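Local coordinates for protein alpha-L-rhamnosidase (Aspergillus terreus, PDB 6GSZ) that probably hydrolyses terminal non-reducing alpha-L-rhamnose residues from alpha-L-rhamnosides, at residues S456-C461 / N760-G765; L468-D473 / S525-A530; S506-Y511 / K556-K561; Q577-L582 / Y599-A604. All blocks are in the same frame, centred on the assembly; numbering follows the deposited sequence.

Contact 1 of 4, residues S456-C461 / N760-G765; sequences SIPTDC and NHYAVG. With BGC (beta-D-glucopyranose), chain B; EDO (1,2-ethanediol), chain C.
Asp460 and His761 meet with unlike torsions: CG of Asp460 stands between its own backbone N and carbonyl carbon (chi1 61°), whereas CG of His761 lies off the usual staggered positions (chi1 -95°). The imidazole slides beneath the opposite backbone, and Asp460 O sits above the plane over the ring centre, 3.1 Å from His761 CG. Its approach to ND1 and NE2 is too poorly angled for a hydrogen bond. Cys461 adds its CB at 3.5 Å from His761 CE1. The ring's rotation is fixed from two ends: Ser758 OG is hydrogen-bonded to ND1, while NE2 donates to O1 of the bound glucose at 2.9 Å in a nearly straight bond (164°), and a weak, bent one to O2. The same glucose O1 donates to Asp460 OD2 over a very short 2.5 Å, and Leu468 N holds the other carboxylate oxygen, OD1. Farther along, Tyr762 OH touches Pro458 CB at 3.3 Å, near the ring plane. Two waters bridge the segments. One accepts from Tyr762 OH at 2.7 Å and donates to Pro458 O; the other lies over the centre of the Tyr762 ring, accepts from Tyr762 N and donates to Thr459 O and, at 2.6 Å, to Asp460 O. The two loops thus present one acid and one imidazole to a single sugar hydroxyl, as part of a twelve-residue pocket consistent with the sugar-binding centre of a six-hairpin (alpha/alpha)6-barrel glycosidase.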
# COMPACT_ATOMS: atom_id res chain seq x y z
N SER A 456 5.34 3.51 0.04
CA SER A 456 5.72 3.84 -1.39
C SER A 456 5.36 2.65 -2.31
O SER A 456 4.73 2.86 -3.33
CB SER A 456 7.19 4.34 -1.56
OG SER A 456 7.38 4.79 -2.85
N ILE A 457 5.82 1.44 -1.93
CA ILE A 457 5.56 0.17 -2.61
C ILE A 457 4.96 -0.79 -1.57
O ILE A 457 5.10 -0.56 -0.36
CB ILE A 457 6.85 -0.40 -3.23
CG1 ILE A 457 7.87 -0.74 -2.15
CG2 ILE A 457 7.41 0.53 -4.28
CD1 ILE A 457 8.92 -1.75 -2.59
N PRO A 458 4.26 -1.87 -1.98
CA PRO A 458 3.75 -2.85 -1.05
C PRO A 458 4.87 -3.81 -0.65
O PRO A 458 5.27 -4.67 -1.44
CB PRO A 458 2.63 -3.54 -1.84
CG PRO A 458 3.09 -3.41 -3.29
CD PRO A 458 3.97 -2.19 -3.37
N THR A 459 5.34 -3.62 0.56
CA THR A 459 6.51 -4.35 1.04
C THR A 459 6.12 -5.65 1.75
O THR A 459 5.03 -5.77 2.30
CB THR A 459 7.39 -3.54 2.01
OG1 THR A 459 6.64 -3.10 3.14
CG2 THR A 459 8.01 -2.32 1.38
N ASP A 460 7.01 -6.65 1.70
CA ASP A 460 6.85 -7.83 2.48
C ASP A 460 6.91 -7.53 3.98
O ASP A 460 6.15 -8.07 4.78
CB ASP A 460 7.88 -8.91 2.15
CG ASP A 460 9.35 -8.53 2.36
OD1 ASP A 460 9.74 -7.37 2.08
OD2 ASP A 460 10.08 -9.45 2.82
N CYS A 461 7.90 -6.71 4.37
CA CYS A 461 8.08 -6.36 5.77
C CYS A 461 8.80 -5.02 5.88
O CYS A 461 9.30 -4.53 4.89
CB CYS A 461 8.86 -7.43 6.54
SG CYS A 461 10.51 -7.79 5.89
N ASN A 760 5.79 -8.59 11.16
CA ASN A 760 4.97 -7.58 10.50
C ASN A 760 4.92 -7.82 8.99
O ASN A 760 5.52 -7.09 8.21
CB ASN A 760 5.47 -6.18 10.81
CG ASN A 760 4.42 -5.11 10.64
OD1 ASN A 760 3.33 -5.38 10.10
ND2 ASN A 760 4.71 -3.88 11.05
N HIS A 761 4.16 -8.85 8.60
CA HIS A 761 3.88 -9.23 7.20
C HIS A 761 2.36 -9.30 7.04
O HIS A 761 1.74 -9.92 7.90
CB HIS A 761 4.42 -10.64 6.92
CG HIS A 761 5.77 -10.79 6.31
ND1 HIS A 761 6.93 -10.46 6.99
CD2 HIS A 761 6.14 -11.32 5.12
CE1 HIS A 761 7.96 -10.75 6.21
NE2 HIS A 761 7.51 -11.27 5.03
N TYR A 762 1.79 -8.68 6.00
CA TYR A 762 0.32 -8.76 5.81
C TYR A 762 -0.21 -10.06 5.24
O TYR A 762 -1.44 -10.24 5.27
CB TYR A 762 -0.20 -7.56 5.00
CG TYR A 762 0.46 -7.21 3.69
CD1 TYR A 762 0.69 -8.14 2.71
CD2 TYR A 762 0.88 -5.91 3.44
CE1 TYR A 762 1.24 -7.80 1.48
CE2 TYR A 762 1.46 -5.56 2.23
CZ TYR A 762 1.71 -6.52 1.27
OH TYR A 762 2.28 -6.15 0.08
N ALA A 763 0.61 -11.00 4.75
CA ALA A 763 0.05 -12.18 4.08
C ALA A 763 -0.98 -12.90 4.93
O ALA A 763 -2.03 -13.22 4.40
CB ALA A 763 1.17 -13.14 3.66
N VAL A 764 -0.67 -13.24 6.20
CA VAL A 764 -1.61 -13.98 7.11
C VAL A 764 -2.85 -13.12 7.34
O VAL A 764 -3.98 -13.65 7.56
CB VAL A 764 -0.84 -14.29 8.42
CG1 VAL A 764 -1.66 -14.36 9.66
CG2 VAL A 764 0.06 -15.53 8.22
N GLY A 765 -2.70 -11.79 7.19
CA GLY A 765 -3.77 -10.85 7.35
C GLY A 765 -4.77 -10.90 6.19
O GLY A 765 -5.77 -10.18 6.24
C2 BGC B . 8.20 -12.72 1.23
C3 BGC B . 7.94 -13.95 0.41
C4 BGC B . 9.13 -14.60 -0.27
C5 BGC B . 10.12 -14.72 0.79
C6 BGC B . 11.30 -15.42 0.13
C1 BGC B . 9.38 -12.96 2.16
O1 BGC B . 9.52 -11.84 3.01
O2 BGC B . 7.21 -12.56 2.21
O3 BGC B . 7.22 -13.57 -0.64
O4 BGC B . 8.91 -15.86 -0.94
O5 BGC B . 10.51 -13.48 1.45
O6 BGC B . 12.38 -15.46 1.07
C1 EDO C . 2.51 5.41 -4.94
O1 EDO C . 3.70 5.24 -4.09
C2 EDO C . 1.59 6.56 -4.51
O2 EDO C . 0.50 6.16 -3.58
O HOH W 1 4.46 -7.28 -1.03
O HOH W 2 3.63 -7.72 4.04

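Contact 2 of 4, residues L468-D473 / S525-A530. With BGC (beta-D-glucopyranose), chain B.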
# COMPACT_ATOMS: atom_id res chain seq x y z
N LEU A 468 11.00 -5.34 0.37
CA LEU A 468 10.97 -5.35 -1.08
C LEU A 468 9.53 -5.57 -1.55
O LEU A 468 8.66 -6.09 -0.79
CB LEU A 468 11.84 -6.49 -1.61
CG LEU A 468 13.28 -6.51 -1.08
CD1 LEU A 468 14.02 -7.74 -1.58
CD2 LEU A 468 14.04 -5.22 -1.44
N GLY A 469 9.30 -5.20 -2.81
CA GLY A 469 7.94 -5.32 -3.37
C GLY A 469 7.59 -6.73 -3.81
O GLY A 469 7.47 -7.00 -5.01
N TRP A 470 7.54 -7.64 -2.84
CA TRP A 470 7.30 -9.05 -3.13
C TRP A 470 5.91 -9.28 -3.78
O TRP A 470 4.86 -8.91 -3.25
CB TRP A 470 7.48 -9.89 -1.88
CG TRP A 470 8.92 -10.22 -1.59
CD1 TRP A 470 9.75 -9.60 -0.71
CD2 TRP A 470 9.66 -11.29 -2.17
NE1 TRP A 470 10.97 -10.23 -0.70
CE2 TRP A 470 10.95 -11.26 -1.60
CE3 TRP A 470 9.36 -12.27 -3.11
CZ2 TRP A 470 11.92 -12.19 -1.95
CZ3 TRP A 470 10.31 -13.19 -3.46
CH2 TRP A 470 11.60 -13.13 -2.89
N THR A 471 5.96 -9.88 -4.96
CA THR A 471 4.78 -10.01 -5.82
C THR A 471 3.71 -10.95 -5.24
O THR A 471 2.53 -10.66 -5.29
CB THR A 471 5.25 -10.40 -7.22
OG1 THR A 471 6.11 -11.55 -7.18
CG2 THR A 471 5.96 -9.24 -7.89
N GLY A 472 4.12 -12.10 -4.72
CA GLY A 472 3.15 -13.05 -4.24
C GLY A 472 2.37 -12.50 -3.06
O GLY A 472 1.15 -12.71 -2.92
N ASP A 473 3.03 -11.77 -2.15
CA ASP A 473 2.40 -11.30 -0.94
C ASP A 473 1.25 -10.34 -1.29
O ASP A 473 0.17 -10.43 -0.70
CB ASP A 473 3.41 -10.60 -0.01
CG ASP A 473 4.62 -11.42 0.39
OD1 ASP A 473 5.23 -12.04 -0.52
OD2 ASP A 473 4.91 -11.46 1.61
N SER A 525 4.67 -19.46 -10.20
CA SER A 525 3.24 -19.31 -9.94
C SER A 525 3.05 -18.46 -8.69
O SER A 525 3.97 -18.37 -7.87
CB SER A 525 2.59 -20.65 -9.74
OG SER A 525 3.00 -21.22 -8.53
N ILE A 526 1.91 -17.78 -8.60
CA ILE A 526 1.43 -16.96 -7.46
C ILE A 526 2.16 -15.60 -7.45
O ILE A 526 1.52 -14.59 -7.49
CB ILE A 526 1.49 -17.68 -6.10
CG1 ILE A 526 0.85 -19.07 -6.17
CG2 ILE A 526 0.83 -16.80 -5.04
CD1 ILE A 526 1.08 -19.89 -4.94
N TRP A 527 3.49 -15.66 -7.31
CA TRP A 527 4.38 -14.50 -7.42
C TRP A 527 4.28 -13.94 -8.84
O TRP A 527 3.79 -12.83 -8.99
CB TRP A 527 5.80 -14.95 -7.02
CG TRP A 527 6.00 -14.95 -5.53
CD1 TRP A 527 6.73 -14.05 -4.81
CD2 TRP A 527 5.48 -15.88 -4.56
NE1 TRP A 527 6.66 -14.33 -3.48
CE2 TRP A 527 5.89 -15.44 -3.29
CE3 TRP A 527 4.68 -17.03 -4.62
CZ2 TRP A 527 5.55 -16.10 -2.11
CZ3 TRP A 527 4.33 -17.67 -3.45
CH2 TRP A 527 4.77 -17.22 -2.20
N GLY A 528 4.58 -14.73 -9.87
CA GLY A 528 4.47 -14.20 -11.20
C GLY A 528 3.03 -13.87 -11.57
O GLY A 528 2.76 -12.93 -12.34
N ASP A 529 2.10 -14.68 -11.04
CA ASP A 529 0.67 -14.49 -11.30
C ASP A 529 0.16 -13.15 -10.76
O ASP A 529 -0.96 -12.78 -11.11
CB ASP A 529 -0.16 -15.64 -10.78
CG ASP A 529 0.06 -16.93 -11.57
OD1 ASP A 529 -0.15 -16.88 -12.83
OD2 ASP A 529 0.40 -17.94 -10.91
N ALA A 530 0.93 -12.43 -9.92
CA ALA A 530 0.49 -11.12 -9.48
C ALA A 530 0.15 -10.17 -10.62
O ALA A 530 -0.71 -9.26 -10.44
CB ALA A 530 1.52 -10.48 -8.59
C2 BGC B . 8.20 -12.72 1.23
C3 BGC B . 7.94 -13.95 0.41
C4 BGC B . 9.13 -14.60 -0.27
C5 BGC B . 10.12 -14.72 0.79
C6 BGC B . 11.30 -15.42 0.13
C1 BGC B . 9.38 -12.96 2.16
O1 BGC B . 9.52 -11.84 3.01
O2 BGC B . 7.21 -12.56 2.21
O3 BGC B . 7.22 -13.57 -0.64
O4 BGC B . 8.91 -15.86 -0.94
O5 BGC B . 10.51 -13.48 1.45
O6 BGC B . 12.38 -15.46 1.07
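Trp470, at the N-cap position of helix 471-484, meets Trp527 in the sugar pocket of the (alpha/alpha)6-barrel domain. Their rings touch rim to rim, Trp470 CE3 3.4 Å from Trp527 NE1, with planes at 88° and neither lying over the other. A face of Trp470 instead takes the bound glucose, whose C4 is 3.6 Å above the plane of the Trp470 ring, and Glu466 holds the indole NE1. Next, Thr471 places OG1 between its backbone N and carbonyl carbon (chi1 53°), close to Trp527 CB, though its hydrogen bond goes to Tyr511 O; Thr471 O rests on Ala530 CB at 3.5 Å. Gly472 lies flat against the indole: its CA stands 3.5 Å from the centroid of the five-membered ring of Trp527, only 4° off the normal, a CH-pi contact. With no side chain on Gly472, its CA and that of Trp527 are 3.7 Å apart. Asp473 ends the segment by gripping two neighbouring sugar hydroxyls, OD2 accepting from O2 and OD1 from O3 at 2.5 Å. Glucose O3 is gripped a second time, as acceptor from Trp527 NE1 at 3.0 Å.

Contact 3 of 4, residues S506-Y511 / K556-K561. With NAG (2-acetamido-2-deoxy-beta-D-glucopyranose), chain D; NAG (2-acetamido-2-deoxy-beta-D-glucopyranose), chain E; BMA (beta-D-mannopyranose), chain F; MAN (alpha-D-mannopyranose), chain G.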
# COMPACT_ATOMS: atom_id res chain seq x y z
N SER A 506 11.88 -11.05 -20.32
CA SER A 506 11.36 -12.09 -21.24
C SER A 506 9.92 -12.49 -20.88
O SER A 506 9.55 -13.69 -20.90
CB SER A 506 12.29 -13.28 -21.24
OG SER A 506 13.60 -12.88 -21.68
N TYR A 507 9.13 -11.47 -20.49
CA TYR A 507 7.67 -11.55 -20.27
C TYR A 507 7.33 -12.23 -18.95
O TYR A 507 6.16 -12.37 -18.60
CB TYR A 507 6.93 -12.16 -21.44
CG TYR A 507 7.19 -11.44 -22.73
CD1 TYR A 507 6.68 -10.16 -22.95
CD2 TYR A 507 7.98 -12.01 -23.71
CE1 TYR A 507 6.92 -9.49 -24.13
CE2 TYR A 507 8.21 -11.34 -24.91
CZ TYR A 507 7.69 -10.08 -25.11
OH TYR A 507 7.92 -9.43 -26.30
N SER A 508 8.34 -12.62 -18.18
CA SER A 508 8.20 -13.10 -16.83
C SER A 508 8.27 -11.92 -15.86
O SER A 508 8.90 -10.91 -16.11
CB SER A 508 9.31 -14.12 -16.55
OG SER A 508 9.09 -14.71 -15.29
N LEU A 509 7.64 -12.05 -14.71
CA LEU A 509 7.66 -11.02 -13.68
C LEU A 509 8.79 -11.32 -12.69
O LEU A 509 8.86 -12.41 -12.13
CB LEU A 509 6.31 -10.98 -12.98
CG LEU A 509 6.08 -9.82 -12.04
CD1 LEU A 509 6.03 -8.49 -12.80
CD2 LEU A 509 4.82 -10.06 -11.22
N PRO A 510 9.71 -10.37 -12.45
CA PRO A 510 10.67 -10.54 -11.36
C PRO A 510 9.96 -10.77 -10.04
O PRO A 510 8.82 -10.37 -9.86
CB PRO A 510 11.47 -9.25 -11.35
CG PRO A 510 11.33 -8.74 -12.75
CD PRO A 510 9.92 -9.10 -13.17
N TYR A 511 10.62 -11.43 -9.11
CA TYR A 511 10.03 -11.74 -7.81
C TYR A 511 9.62 -10.50 -7.02
O TYR A 511 8.63 -10.51 -6.31
CB TYR A 511 10.92 -12.66 -6.98
CG TYR A 511 11.23 -13.98 -7.65
CD1 TYR A 511 10.42 -14.55 -8.62
CD2 TYR A 511 12.33 -14.71 -7.20
CE1 TYR A 511 10.78 -15.73 -9.23
CE2 TYR A 511 12.68 -15.90 -7.78
CZ TYR A 511 11.90 -16.43 -8.79
OH TYR A 511 12.26 -17.61 -9.39
N LYS A 556 -1.65 -10.57 -20.16
CA LYS A 556 -1.67 -11.41 -21.33
C LYS A 556 -0.27 -11.95 -21.68
O LYS A 556 -0.10 -13.13 -21.98
CB LYS A 556 -2.27 -10.65 -22.51
CG LYS A 556 -2.23 -11.41 -23.84
CD LYS A 556 -3.14 -10.81 -24.88
CE LYS A 556 -2.94 -11.33 -26.29
NZ LYS A 556 -2.96 -12.80 -26.48
N ASP A 557 0.76 -11.10 -21.59
CA ASP A 557 2.10 -11.55 -21.94
C ASP A 557 2.60 -12.59 -20.92
O ASP A 557 3.33 -13.51 -21.30
CB ASP A 557 3.09 -10.39 -21.99
CG ASP A 557 3.00 -9.53 -23.24
OD1 ASP A 557 2.35 -9.96 -24.22
OD2 ASP A 557 3.61 -8.42 -23.23
N TRP A 558 2.20 -12.47 -19.65
CA TRP A 558 2.57 -13.45 -18.66
C TRP A 558 2.04 -14.84 -19.04
O TRP A 558 2.78 -15.84 -19.02
CB TRP A 558 2.07 -13.03 -17.29
CG TRP A 558 2.15 -14.08 -16.24
CD1 TRP A 558 1.09 -14.68 -15.63
CD2 TRP A 558 3.31 -14.69 -15.67
NE1 TRP A 558 1.50 -15.60 -14.71
CE2 TRP A 558 2.88 -15.62 -14.70
CE3 TRP A 558 4.70 -14.53 -15.84
CZ2 TRP A 558 3.74 -16.41 -13.95
CZ3 TRP A 558 5.54 -15.32 -15.10
CH2 TRP A 558 5.09 -16.21 -14.13
N VAL A 559 0.73 -14.92 -19.33
CA VAL A 559 0.15 -16.20 -19.67
C VAL A 559 0.75 -16.71 -20.99
O VAL A 559 1.07 -17.90 -21.12
CB VAL A 559 -1.37 -16.10 -19.71
CG1 VAL A 559 -2.03 -17.37 -20.21
CG2 VAL A 559 -1.88 -15.77 -18.32
N ASP A 560 0.87 -15.82 -21.98
CA ASP A 560 1.25 -16.25 -23.30
C ASP A 560 2.74 -16.67 -23.37
O ASP A 560 3.08 -17.59 -24.16
CB ASP A 560 1.02 -15.16 -24.32
CG ASP A 560 -0.45 -14.87 -24.60
OD1 ASP A 560 -1.33 -15.71 -24.18
OD2 ASP A 560 -0.68 -13.84 -25.29
N LYS A 561 3.62 -15.93 -22.69
CA LYS A 561 5.06 -16.03 -22.95
C LYS A 561 5.92 -16.15 -21.68
O LYS A 561 7.12 -16.47 -21.76
CB LYS A 561 5.50 -14.79 -23.74
CG LYS A 561 4.85 -14.66 -25.11
CD LYS A 561 5.32 -13.45 -25.90
CE LYS A 561 4.56 -13.23 -27.19
NZ LYS A 561 5.04 -12.00 -27.87
C1 NAG D . -4.29 -17.94 -26.86
C2 NAG D . -3.61 -16.69 -27.52
C3 NAG D . -2.21 -17.07 -28.00
C4 NAG D . -1.42 -17.75 -26.86
C5 NAG D . -2.22 -18.81 -26.14
C6 NAG D . -1.55 -19.31 -24.86
C7 NAG D . -5.17 -15.11 -28.46
C8 NAG D . -5.95 -14.64 -29.64
N2 NAG D . -4.36 -16.15 -28.62
O3 NAG D . -1.53 -15.90 -28.48
O4 NAG D . -0.27 -18.45 -27.37
O5 NAG D . -3.55 -18.36 -25.78
O6 NAG D . -1.70 -18.37 -23.77
O7 NAG D . -5.35 -14.58 -27.34
C1 NAG E . 0.94 -17.73 -27.42
C2 NAG E . 2.06 -18.73 -27.40
C3 NAG E . 3.40 -18.03 -27.62
C4 NAG E . 3.33 -17.15 -28.87
C5 NAG E . 2.14 -16.19 -28.80
C6 NAG E . 1.98 -15.41 -30.09
C7 NAG E . 1.69 -20.68 -25.96
C8 NAG E . 1.77 -21.20 -24.56
N2 NAG E . 2.09 -19.42 -26.14
O3 NAG E . 4.44 -19.00 -27.77
O4 NAG E . 4.51 -16.37 -28.91
O5 NAG E . 0.96 -16.97 -28.61
O6 NAG E . 0.79 -14.59 -29.96
O7 NAG E . 1.23 -21.38 -26.88
C1 BMA F . 5.31 -16.54 -30.09
C2 BMA F . 6.16 -15.30 -30.34
C3 BMA F . 7.08 -15.56 -31.55
C4 BMA F . 7.90 -16.83 -31.31
C5 BMA F . 7.05 -18.02 -30.87
C6 BMA F . 7.93 -19.13 -30.31
O2 BMA F . 6.91 -15.06 -29.17
O3 BMA F . 8.01 -14.50 -31.72
O4 BMA F . 8.54 -17.17 -32.54
O5 BMA F . 6.12 -17.65 -29.85
O6 BMA F . 7.06 -20.20 -29.96
C1 MAN G . 7.81 -13.78 -32.96
C2 MAN G . 9.05 -12.90 -33.20
C3 MAN G . 9.07 -11.74 -32.21
C4 MAN G . 7.71 -11.06 -32.10
C5 MAN G . 6.57 -12.07 -31.88
C6 MAN G . 5.17 -11.48 -31.76
O2 MAN G . 9.06 -12.31 -34.52
O3 MAN G . 10.00 -10.74 -32.66
O4 MAN G . 7.81 -10.17 -30.98
O5 MAN G . 6.58 -13.04 -32.95
O6 MAN G . 4.38 -12.27 -30.84
O HOH W 3 7.69 -11.64 -28.10
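Tyr507 and Lys561 lie side by side and point the same way; the lysine chain, extended beyond CG, places CD 3.6 Å above the plane of Tyr507, toward its rim, in a CH-pi contact. Asp557 also crosses the ring obliquely, OD2 3.5 Å from Tyr507 CD1, with ring and carboxylate planes 69° apart; the carboxylate is salt-bridged to Arg499. The buried indole of Trp558 completes this close-packed side. Its CG is anti to the backbone N (chi1 168°), and the ring edge abuts the loop in its own plane: CZ3 is 3.6 Å from Ser508 OG, and Tyr507 O and Ser508 CA also meet this rim. Asp529 OD1 holds the indole NE1. Leu509 N, buried here, has no partner in the model. The lysine end, with its water and glycan, is looser. Lys561 NZ donates to O6 of an alpha-mannose of the attached glycan at 3.1 Å, and one water accepts from NZ at 2.7 Å and also bonds Tyr507 OH. Along the helix, Lys556 NZ pairs with Asp560 OD2 at 2.8 Å, and Asp560 OD1 accepts from O6 of a GlcNAc. A calcium ion is ligated by both Ser506 O and Lys561 O. With no direct hydrogen bond crossing, the loop is joined to helix 545-562 by van der Waals packing and by shared metal and water, and the calcium would be expected to polarise both carbonyls.

Contact 4 of 4, residues Q577-L582 / Y599-A604. With BGC (beta-D-glucopyranose), chain B.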
# COMPACT_ATOMS: atom_id res chain seq x y z
N GLN A 577 9.79 -23.27 -7.69
CA GLN A 577 8.52 -22.71 -7.30
C GLN A 577 8.52 -22.36 -5.79
O GLN A 577 9.04 -23.14 -4.97
CB GLN A 577 7.35 -23.64 -7.60
CG GLN A 577 7.15 -23.94 -9.08
CD GLN A 577 6.70 -22.75 -9.90
OE1 GLN A 577 6.16 -21.77 -9.37
NE2 GLN A 577 6.86 -22.89 -11.22
N TRP A 578 7.97 -21.18 -5.45
CA TRP A 578 7.64 -20.82 -4.07
C TRP A 578 6.43 -21.62 -3.56
O TRP A 578 6.44 -22.19 -2.44
CB TRP A 578 7.33 -19.32 -3.96
CG TRP A 578 8.42 -18.40 -4.44
CD1 TRP A 578 8.44 -17.65 -5.59
CD2 TRP A 578 9.67 -18.15 -3.78
NE1 TRP A 578 9.63 -16.99 -5.69
CE2 TRP A 578 10.37 -17.24 -4.59
CE3 TRP A 578 10.24 -18.58 -2.58
CZ2 TRP A 578 11.63 -16.76 -4.23
CZ3 TRP A 578 11.48 -18.11 -2.24
CH2 TRP A 578 12.16 -17.21 -3.04
N ALA A 579 5.39 -21.66 -4.40
CA ALA A 579 4.13 -22.42 -4.16
C ALA A 579 3.62 -22.13 -2.75
O ALA A 579 3.46 -20.96 -2.38
CB ALA A 579 4.31 -23.88 -4.49
N ASP A 580 3.22 -23.17 -1.98
CA ASP A 580 2.58 -22.93 -0.68
C ASP A 580 3.60 -22.64 0.41
O ASP A 580 3.70 -23.36 1.41
CB ASP A 580 1.61 -24.05 -0.30
CG ASP A 580 0.57 -23.61 0.73
OD1 ASP A 580 0.21 -22.39 0.78
OD2 ASP A 580 0.11 -24.50 1.51
N TRP A 581 4.26 -21.49 0.25
CA TRP A 581 5.31 -20.99 1.12
C TRP A 581 4.80 -20.87 2.56
O TRP A 581 3.74 -20.34 2.78
CB TRP A 581 5.73 -19.64 0.53
CG TRP A 581 6.89 -18.95 1.18
CD1 TRP A 581 6.82 -17.84 1.99
CD2 TRP A 581 8.28 -19.30 1.07
NE1 TRP A 581 8.09 -17.48 2.38
CE2 TRP A 581 8.99 -18.35 1.82
CE3 TRP A 581 8.98 -20.29 0.37
CZ2 TRP A 581 10.39 -18.36 1.89
CZ3 TRP A 581 10.36 -20.33 0.49
CH2 TRP A 581 11.04 -19.36 1.22
N LEU A 582 5.60 -21.33 3.53
CA LEU A 582 5.35 -21.13 4.96
C LEU A 582 4.10 -21.90 5.41
O LEU A 582 3.50 -21.55 6.40
CB LEU A 582 5.30 -19.62 5.29
CG LEU A 582 6.66 -18.97 5.46
CD1 LEU A 582 6.53 -17.46 5.63
CD2 LEU A 582 7.43 -19.59 6.61
N TYR A 599 3.89 -28.30 -7.91
CA TYR A 599 3.33 -28.25 -9.27
C TYR A 599 1.80 -28.39 -9.24
O TYR A 599 1.15 -27.80 -10.12
CB TYR A 599 4.05 -29.26 -10.19
CG TYR A 599 5.53 -28.98 -10.21
CD1 TYR A 599 6.04 -27.82 -10.77
CD2 TYR A 599 6.39 -29.82 -9.56
CE1 TYR A 599 7.39 -27.51 -10.69
CE2 TYR A 599 7.75 -29.54 -9.49
CZ TYR A 599 8.24 -28.37 -10.04
OH TYR A 599 9.57 -28.08 -9.92
N LEU A 600 1.25 -29.12 -8.27
CA LEU A 600 -0.22 -29.12 -8.10
C LEU A 600 -0.65 -27.68 -7.80
O LEU A 600 -1.57 -27.13 -8.44
CB LEU A 600 -0.57 -30.06 -6.95
CG LEU A 600 -2.06 -30.29 -6.64
CD1 LEU A 600 -2.16 -31.55 -5.77
CD2 LEU A 600 -2.67 -29.10 -5.90
N VAL A 601 0.08 -27.04 -6.88
CA VAL A 601 -0.21 -25.64 -6.52
C VAL A 601 -0.06 -24.73 -7.74
O VAL A 601 -0.94 -23.90 -8.04
CB VAL A 601 0.66 -25.15 -5.34
CG1 VAL A 601 0.54 -23.66 -5.10
CG2 VAL A 601 0.32 -25.89 -4.06
N SER A 602 1.07 -24.87 -8.43
CA SER A 602 1.37 -24.01 -9.57
C SER A 602 0.33 -24.15 -10.70
O SER A 602 -0.08 -23.17 -11.32
CB SER A 602 2.78 -24.29 -10.05
OG SER A 602 3.77 -23.91 -9.09
N ASP A 603 -0.01 -25.40 -11.00
CA ASP A 603 -0.97 -25.65 -12.06
C ASP A 603 -2.35 -25.11 -11.70
O ASP A 603 -3.05 -24.56 -12.60
CB ASP A 603 -1.07 -27.15 -12.34
CG ASP A 603 0.13 -27.73 -13.07
OD1 ASP A 603 0.96 -26.94 -13.61
OD2 ASP A 603 0.23 -29.00 -13.11
N ALA A 604 -2.71 -25.20 -10.41
CA ALA A 604 -4.00 -24.62 -9.97
C ALA A 604 -4.00 -23.11 -10.26
O ALA A 604 -4.97 -22.58 -10.81
CB ALA A 604 -4.26 -24.92 -8.53
C2 BGC B . 8.20 -12.72 1.23
C3 BGC B . 7.94 -13.95 0.41
C4 BGC B . 9.13 -14.60 -0.27
C5 BGC B . 10.12 -14.72 0.79
C6 BGC B . 11.30 -15.42 0.13
C1 BGC B . 9.38 -12.96 2.16
O1 BGC B . 9.52 -11.84 3.01
O2 BGC B . 7.21 -12.56 2.21
O3 BGC B . 7.22 -13.57 -0.64
O4 BGC B . 8.91 -15.86 -0.94
O5 BGC B . 10.51 -13.48 1.45
O6 BGC B . 12.38 -15.46 1.07
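Ala579 and Val601 form the apolar centre of a contact between a pocket-lining loop and helix 598-619 of the (alpha/alpha)6 barrel: Ala579 CB lies 3.8 Å from Val601 CG1, the branch anti to the backbone N (chi1 171°). Beside them, Gln577 is bent at chi2 (-68°), with CD beside Ser602 OG. Gln577 OE1 lies 3.2 Å from Ser602 OG, and CG touches Tyr599 CE1 at 3.9 Å, with amide and ring planes 82° apart. The polar ends are positioned from a second shell. Ser525 serves both sides, its N bonded to Gln577 OE1 and its OG to Ser602 OG, while Ser602 OG also bonds Lys598 O one turn earlier and Tyr599 OH bonds Thr575 O. Asp580, the centre of an inverse gamma turn, is tied through its carboxylate to Thr657 OG1 and Ala697 N. The CB of Trp578 points away from the helix, and the indoles of Trp578 and Trp581 meet the bound glucose. Trp578 CE3 lies over a face of the Trp581 ring, and the sugar O4 stands over a face of each. Trp578 CE3 is 3.4 Å from glucose O4, and Trp581 CZ2 is 3.5 Å from glucose C6.

How the contacts relate
From the N terminus, 456-461 opens contact 1, whose loop closes only at 760-765 and encloses the other three. Next, 468-473 opens contact 2 and 506-511 opens contact 3; 525-530 then closes contact 2 before 556-561 closes contact 3, so these two cross. Contact 4 (577-582 with 599-604) follows in series as a short loop. Contacts 1, 2 and 4 converge on the glucose, whereas contact 3 sits at the glycan-bearing surface, reaching inward through Tyr511, which meets Trp470 and Trp578. Contact 1 joins two pocket loops; contacts 2 and 4 tie the starts of helices 471-484 and 598-619 to pocket loops, and contact 3 ties the end of helix 545-562 to the loop after helix 488-503.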